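Local coordinates for protein NADH-rubredoxin oxidoreductase (Clostridium acetobutylicum, PDB 3KLJ) that uses its bound FAD to pass electrons from NADH to rubredoxin, an intermediate step in the chains that scavenge dioxygen in this anaerobe, at residues L194-I203 / K308-S316. Numbering follows the deposited sequence.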
ATOM      1  N   LEU A 194     -11.089 -18.488  -3.035  1.00  7.01           N
ATOM      2  CA  LEU A 194     -10.074 -18.081  -2.085  1.00  7.88           C
ATOM      3  C   LEU A 194     -10.497 -18.372  -0.625  1.00  8.48           C
ATOM      4  O   LEU A 194      -9.726 -18.944   0.146  1.00  8.26           O
ATOM      5  CB  LEU A 194      -9.734 -16.591  -2.277  1.00  8.04           C
ATOM      6  CG  LEU A 194      -8.662 -15.999  -1.358  1.00  8.31           C
ATOM      7  CD1 LEU A 194      -7.290 -16.593  -1.701  1.00 10.09           C
ATOM      8  CD2 LEU A 194      -8.632 -14.470  -1.478  1.00  7.37           C
ATOM      9  N   LYS A 195     -11.721 -17.995  -0.261  1.00  9.34           N
ATOM     10  CA  LYS A 195     -12.254 -18.285   1.082  1.00 10.16           C
ATOM     11  C   LYS A 195     -12.109 -19.774   1.438  1.00 11.26           C
ATOM     12  O   LYS A 195     -11.678 -20.103   2.540  1.00 11.28           O
ATOM     13  CB  LYS A 195     -13.724 -17.868   1.192  1.00 10.19           C
ATOM     14  CG  LYS A 195     -14.319 -18.067   2.598  1.00 10.48           C
ATOM     15  CD  LYS A 195     -15.831 -17.996   2.606  1.00  8.34           C
ATOM     16  CE  LYS A 195     -16.380 -18.228   4.015  1.00  7.37           C
ATOM     17  NZ  LYS A 195     -16.071 -19.584   4.573  1.00  6.89           N
ATOM     18  N   ASP A 196     -12.459 -20.657   0.498  1.00 11.76           N
ATOM     19  CA  ASP A 196     -12.352 -22.114   0.690  0.50 12.56           C
ATOM     20  C   ASP A 196     -10.911 -22.542   0.946  1.00 12.85           C
ATOM     21  O   ASP A 196     -10.625 -23.262   1.904  1.00 13.33           O
ATOM     22  CB  ASP A 196     -12.937 -22.868  -0.520  0.50 12.46           C
ATOM     23  CG  ASP A 196     -12.421 -24.311  -0.644  0.50 12.94           C
ATOM     24  OD1 ASP A 196     -12.432 -25.062   0.352  0.50 13.90           O
ATOM     25  OD2 ASP A 196     -12.018 -24.702  -1.759  0.50 13.13           O
ATOM     26  N   LYS A 197     -10.008 -22.104   0.075  1.00 13.17           N
ATOM     27  CA  LYS A 197      -8.591 -22.429   0.199  1.00 14.14           C
ATOM     28  C   LYS A 197      -8.001 -21.910   1.521  1.00 14.74           C
ATOM     29  O   LYS A 197      -7.191 -22.588   2.165  1.00 14.63           O
ATOM     30  CB  LYS A 197      -7.806 -21.846  -0.980  1.00 14.32           C
ATOM     31  CG  LYS A 197      -8.025 -22.527  -2.325  1.00 14.71           C
ATOM     32  CD  LYS A 197      -7.582 -23.986  -2.311  1.00 16.51           C
ATOM     33  CE  LYS A 197      -7.646 -24.584  -3.690  1.00 15.65           C
ATOM     34  NZ  LYS A 197      -7.837 -26.062  -3.623  1.00 18.15           N
ATOM     35  N   LEU A 198      -8.413 -20.710   1.916  1.00 15.10           N
ATOM     36  CA  LEU A 198      -8.000 -20.148   3.192  1.00 15.81           C
ATOM     37  C   LEU A 198      -8.627 -20.856   4.395  1.00 16.48           C
ATOM     38  O   LEU A 198      -7.968 -21.014   5.421  1.00 16.59           O
ATOM     39  CB  LEU A 198      -8.257 -18.634   3.233  1.00 15.91           C
ATOM     40  CG  LEU A 198      -7.404 -17.793   2.280  1.00 15.70           C
ATOM     41  CD1 LEU A 198      -7.854 -16.327   2.263  1.00 14.39           C
ATOM     42  CD2 LEU A 198      -5.926 -17.890   2.647  1.00 17.07           C
ATOM     43  N   ASP A 199      -9.881 -21.297   4.250  1.00 17.25           N
ATOM     44  CA  ASP A 199     -10.641 -21.922   5.332  1.00 17.99           C
ATOM     45  C   ASP A 199     -10.129 -23.318   5.661  1.00 18.50           C
ATOM     46  O   ASP A 199     -10.109 -23.714   6.829  1.00 17.97           O
ATOM     47  CB  ASP A 199     -12.138 -21.998   4.992  1.00 18.28           C
ATOM     48  CG  ASP A 199     -13.015 -22.249   6.225  1.00 18.71           C
ATOM     49  OD1 ASP A 199     -12.949 -21.445   7.181  1.00 19.49           O
ATOM     50  OD2 ASP A 199     -13.780 -23.242   6.232  1.00 18.83           O
ATOM     51  N   ARG A 200      -9.735 -24.073   4.636  1.00 18.95           N
ATOM     52  CA  ARG A 200      -9.142 -25.386   4.875  1.00 19.78           C
ATOM     53  C   ARG A 200      -7.684 -25.264   5.357  1.00 19.99           C
ATOM     54  O   ARG A 200      -7.112 -26.232   5.866  1.00 20.26           O
ATOM     55  CB  ARG A 200      -9.312 -26.326   3.665  1.00 19.80           C
ATOM     56  CG  ARG A 200      -8.350 -26.133   2.488  1.00 20.52           C
ATOM     57  CD  ARG A 200      -8.813 -26.951   1.272  1.00 21.77           C
ATOM     58  NE  ARG A 200      -9.636 -28.091   1.676  1.00 23.49           N
ATOM     59  CZ  ARG A 200      -9.271 -29.370   1.595  1.00 25.20           C
ATOM     60  NH1 ARG A 200      -8.089 -29.710   1.093  1.00 26.14           N
ATOM     61  NH2 ARG A 200     -10.104 -30.320   2.000  1.00 24.64           N
ATOM     62  N   LEU A 201      -7.113 -24.068   5.218  1.00 19.94           N
ATOM     63  CA  LEU A 201      -5.793 -23.752   5.776  1.00 20.22           C
ATOM     64  C   LEU A 201      -5.869 -23.153   7.182  1.00 19.98           C
ATOM     65  O   LEU A 201      -4.868 -22.669   7.716  1.00 19.74           O
ATOM     66  CB  LEU A 201      -5.024 -22.807   4.850  1.00 20.34           C
ATOM     67  CG  LEU A 201      -3.957 -23.384   3.909  1.00 21.28           C
ATOM     68  CD1 LEU A 201      -4.154 -24.870   3.556  1.00 21.54           C
ATOM     69  CD2 LEU A 201      -3.865 -22.531   2.651  1.00 21.37           C
ATOM     70  N   GLY A 202      -7.062 -23.188   7.769  1.00 19.84           N
ATOM     71  CA  GLY A 202      -7.277 -22.718   9.133  1.00 19.53           C
ATOM     72  C   GLY A 202      -7.462 -21.221   9.290  1.00 19.25           C
ATOM     73  O   GLY A 202      -7.547 -20.729  10.414  1.00 19.58           O
ATOM     74  N   ILE A 203      -7.508 -20.487   8.177  1.00 18.93           N
ATOM     75  CA  ILE A 203      -7.827 -19.060   8.229  1.00 18.20           C
ATOM     76  C   ILE A 203      -9.332 -18.886   7.992  1.00 17.77           C
ATOM     77  O   ILE A 203      -9.806 -18.946   6.855  1.00 17.72           O
ATOM     78  CB  ILE A 203      -6.945 -18.216   7.254  1.00 18.55           C
ATOM     79  CG1 ILE A 203      -5.474 -18.300   7.675  1.00 18.61           C
ATOM     80  CG2 ILE A 203      -7.378 -16.740   7.234  1.00 18.48           C
ATOM     81  CD1 ILE A 203      -4.515 -17.586   6.749  1.00 18.92           C
ATOM     82  N   LYS A 308       1.144 -12.699  -0.574  1.00 34.95           N
ATOM     83  CA  LYS A 308       2.118 -13.600   0.019  1.00 34.90           C
ATOM     84  C   LYS A 308       1.454 -14.506   1.061  1.00 34.85           C
ATOM     85  O   LYS A 308       2.114 -14.959   2.003  1.00 34.88           O
ATOM     86  CB  LYS A 308       3.276 -12.803   0.637  1.00 34.99           C
ATOM     87  CG  LYS A 308       3.913 -11.765  -0.287  1.00 34.93           C
ATOM     88  CD  LYS A 308       4.464 -10.603   0.528  1.00 35.66           C
ATOM     89  CE  LYS A 308       4.996  -9.484  -0.353  1.00 35.51           C
ATOM     90  NZ  LYS A 308       5.574  -8.386   0.483  1.00 34.84           N
ATOM     91  N   VAL A 309       0.158 -14.786   0.887  1.00 34.75           N
ATOM     92  CA  VAL A 309      -0.610 -15.458   1.948  1.00 34.31           C
ATOM     93  C   VAL A 309      -0.776 -16.957   1.755  1.00 33.88           C
ATOM     94  O   VAL A 309      -1.130 -17.423   0.672  1.00 33.59           O
ATOM     95  CB  VAL A 309      -1.984 -14.795   2.235  1.00 34.39           C
ATOM     96  CG1 VAL A 309      -3.115 -15.481   1.473  1.00 34.16           C
ATOM     97  CG2 VAL A 309      -2.263 -14.788   3.742  1.00 34.37           C
ATOM     98  N   SER A 310      -0.499 -17.686   2.837  1.00 33.38           N
ATOM     99  CA  SER A 310      -0.724 -19.128   2.948  1.00 32.82           C
ATOM    100  C   SER A 310      -0.270 -19.929   1.728  1.00 32.21           C
ATOM    101  O   SER A 310      -0.762 -21.032   1.478  1.00 32.47           O
ATOM    102  CB  SER A 310      -2.198 -19.398   3.268  1.00 32.93           C
ATOM    103  OG  SER A 310      -2.587 -18.722   4.451  1.00 33.32           O
ATOM    104  N   GLY A 311       0.680 -19.361   0.985  1.00 31.35           N
ATOM    105  CA  GLY A 311       1.201 -19.967  -0.231  1.00 30.10           C
ATOM    106  C   GLY A 311       0.177 -20.049  -1.345  1.00 29.19           C
ATOM    107  O   GLY A 311       0.248 -20.956  -2.168  1.00 29.18           O
ATOM    108  N   ILE A 312      -0.776 -19.112  -1.354  1.00 28.29           N
ATOM    109  CA  ILE A 312      -1.793 -18.991  -2.413  1.00 27.65           C
ATOM    110  C   ILE A 312      -1.607 -17.674  -3.163  1.00 27.23           C
ATOM    111  O   ILE A 312      -1.694 -16.592  -2.569  1.00 27.18           O
ATOM    112  CB  ILE A 312      -3.245 -19.057  -1.873  1.00 27.56           C
ATOM    113  CG1 ILE A 312      -3.440 -20.283  -0.977  1.00 27.51           C
ATOM    114  CG2 ILE A 312      -4.241 -19.086  -3.032  1.00 27.17           C
ATOM    115  CD1 ILE A 312      -4.785 -20.335  -0.296  1.00 27.22           C
ATOM    116  N   SER A 313      -1.364 -17.773  -4.464  1.00 26.07           N
ATOM    117  CA  SER A 313      -0.934 -16.632  -5.262  1.00 25.86           C
ATOM    118  C   SER A 313      -2.065 -16.055  -6.094  1.00 25.70           C
ATOM    119  O   SER A 313      -2.865 -16.808  -6.660  1.00 26.42           O
ATOM    120  CB  SER A 313       0.181 -17.073  -6.200  1.00 26.17           C
ATOM    121  OG  SER A 313      -0.292 -18.074  -7.087  1.00 26.17           O
ATOM    122  N   ILE A 314      -2.115 -14.728  -6.200  1.00 24.71           N
ATOM    123  CA  ILE A 314      -3.186 -14.051  -6.948  1.00 24.02           C
ATOM    124  C   ILE A 314      -2.644 -12.953  -7.844  1.00 23.08           C
ATOM    125  O   ILE A 314      -1.837 -12.142  -7.408  1.00 22.93           O
ATOM    126  CB  ILE A 314      -4.240 -13.417  -6.002  1.00 23.92           C
ATOM    127  CG1 ILE A 314      -4.976 -14.502  -5.223  1.00 24.13           C
ATOM    128  CG2 ILE A 314      -5.242 -12.564  -6.794  1.00 24.56           C
ATOM    129  CD1 ILE A 314      -5.693 -13.997  -4.013  1.00 24.79           C
ATOM    130  N   ILE A 315      -3.065 -12.930  -9.101  1.00 21.63           N
ATOM    131  CA  ILE A 315      -2.868 -11.731  -9.907  1.00 21.29           C
ATOM    132  C   ILE A 315      -4.205 -11.257 -10.471  1.00 20.22           C
ATOM    133  O   ILE A 315      -4.995 -12.050 -10.997  1.00 19.70           O
ATOM    134  CB  ILE A 315      -1.744 -11.841 -11.016  1.00 21.77           C
ATOM    135  CG1 ILE A 315      -2.318 -12.076 -12.402  1.00 22.53           C
ATOM    136  CG2 ILE A 315      -0.642 -12.871 -10.675  1.00 23.15           C
ATOM    137  CD1 ILE A 315      -2.431 -10.823 -13.198  1.00 23.48           C
ATOM    138  N   SER A 316      -4.450  -9.959 -10.336  1.00 19.10           N
ATOM    139  CA  SER A 316      -5.708  -9.362 -10.750  1.00 18.75           C
ATOM    140  C   SER A 316      -5.415  -8.150 -11.607  1.00 18.89           C
ATOM    141  O   SER A 316      -4.540  -7.349 -11.267  1.00 17.99           O
ATOM    142  CB  SER A 316      -6.547  -8.972  -9.526  1.00 17.98           C
ATOM    143  OG  SER A 316      -7.765  -8.373  -9.931  1.00 16.80           O
TER
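Ile312 and Ser310, at the type I' beta hairpin turn Val309–Ile312 of the C-terminal domain, press against the last turns of helix 188-199 in the NADH-binding domain, an interdomain contact within the glutathione reductase-like (GR) fold. The helix 194-199 runs nearly antiparallel to the strand 312-316, at 160°.

Ile312 points at the helix: with CG1 anti to its carbonyl carbon (chi1 -51°) and the rest of the chain extended, its CD1 slots between Lys197, Leu198 and Leu201. The tightest of these meetings is with Lys197, whose CB lies 3.4 Å from Ile312 CD1. Lysine suits this edge because its aliphatic base joins the packing while the chain bends at chi2 and carries NZ away to the carbonyl oxygen of Glu334.

One turn earlier on the helix, Leu194 straddles the end of Ile314, the two side chains crossing at about a right angle; both leucine methyls touch one isoleucine methyl, with CD1 of Leu194 3.8 Å from CD1 of Ile314. Leu198 likewise crosses Val309, CD2 to CG1 at 3.9 Å, and Ile159 of helix 156-168 touches both. These four buried positions suit branched apolar side chains, whose methyls pack without a polar group to satisfy.

Gly202 is the C' residue of a Schellman motif, in a positive-phi conformation that glycine takes easily; Ile203 N bonds to Leu198 O at 2.8 Å and Gly202 N weakly to Asp199 O. Leu201 just before the glycine and Ile203 just after it both point toward the hairpin. There Ser310 and Gly311 take the positive phi values of a type I' turn, and the short serine touches both through different atoms: Leu201 CD2 rests 3.6 Å from Ser310 CB, while Ile203 CD1 makes a close van der Waals approach, 3.2 Å, to Ser310 OG, whose polar partner is Gln163 NE2, through a weak hydrogen bond.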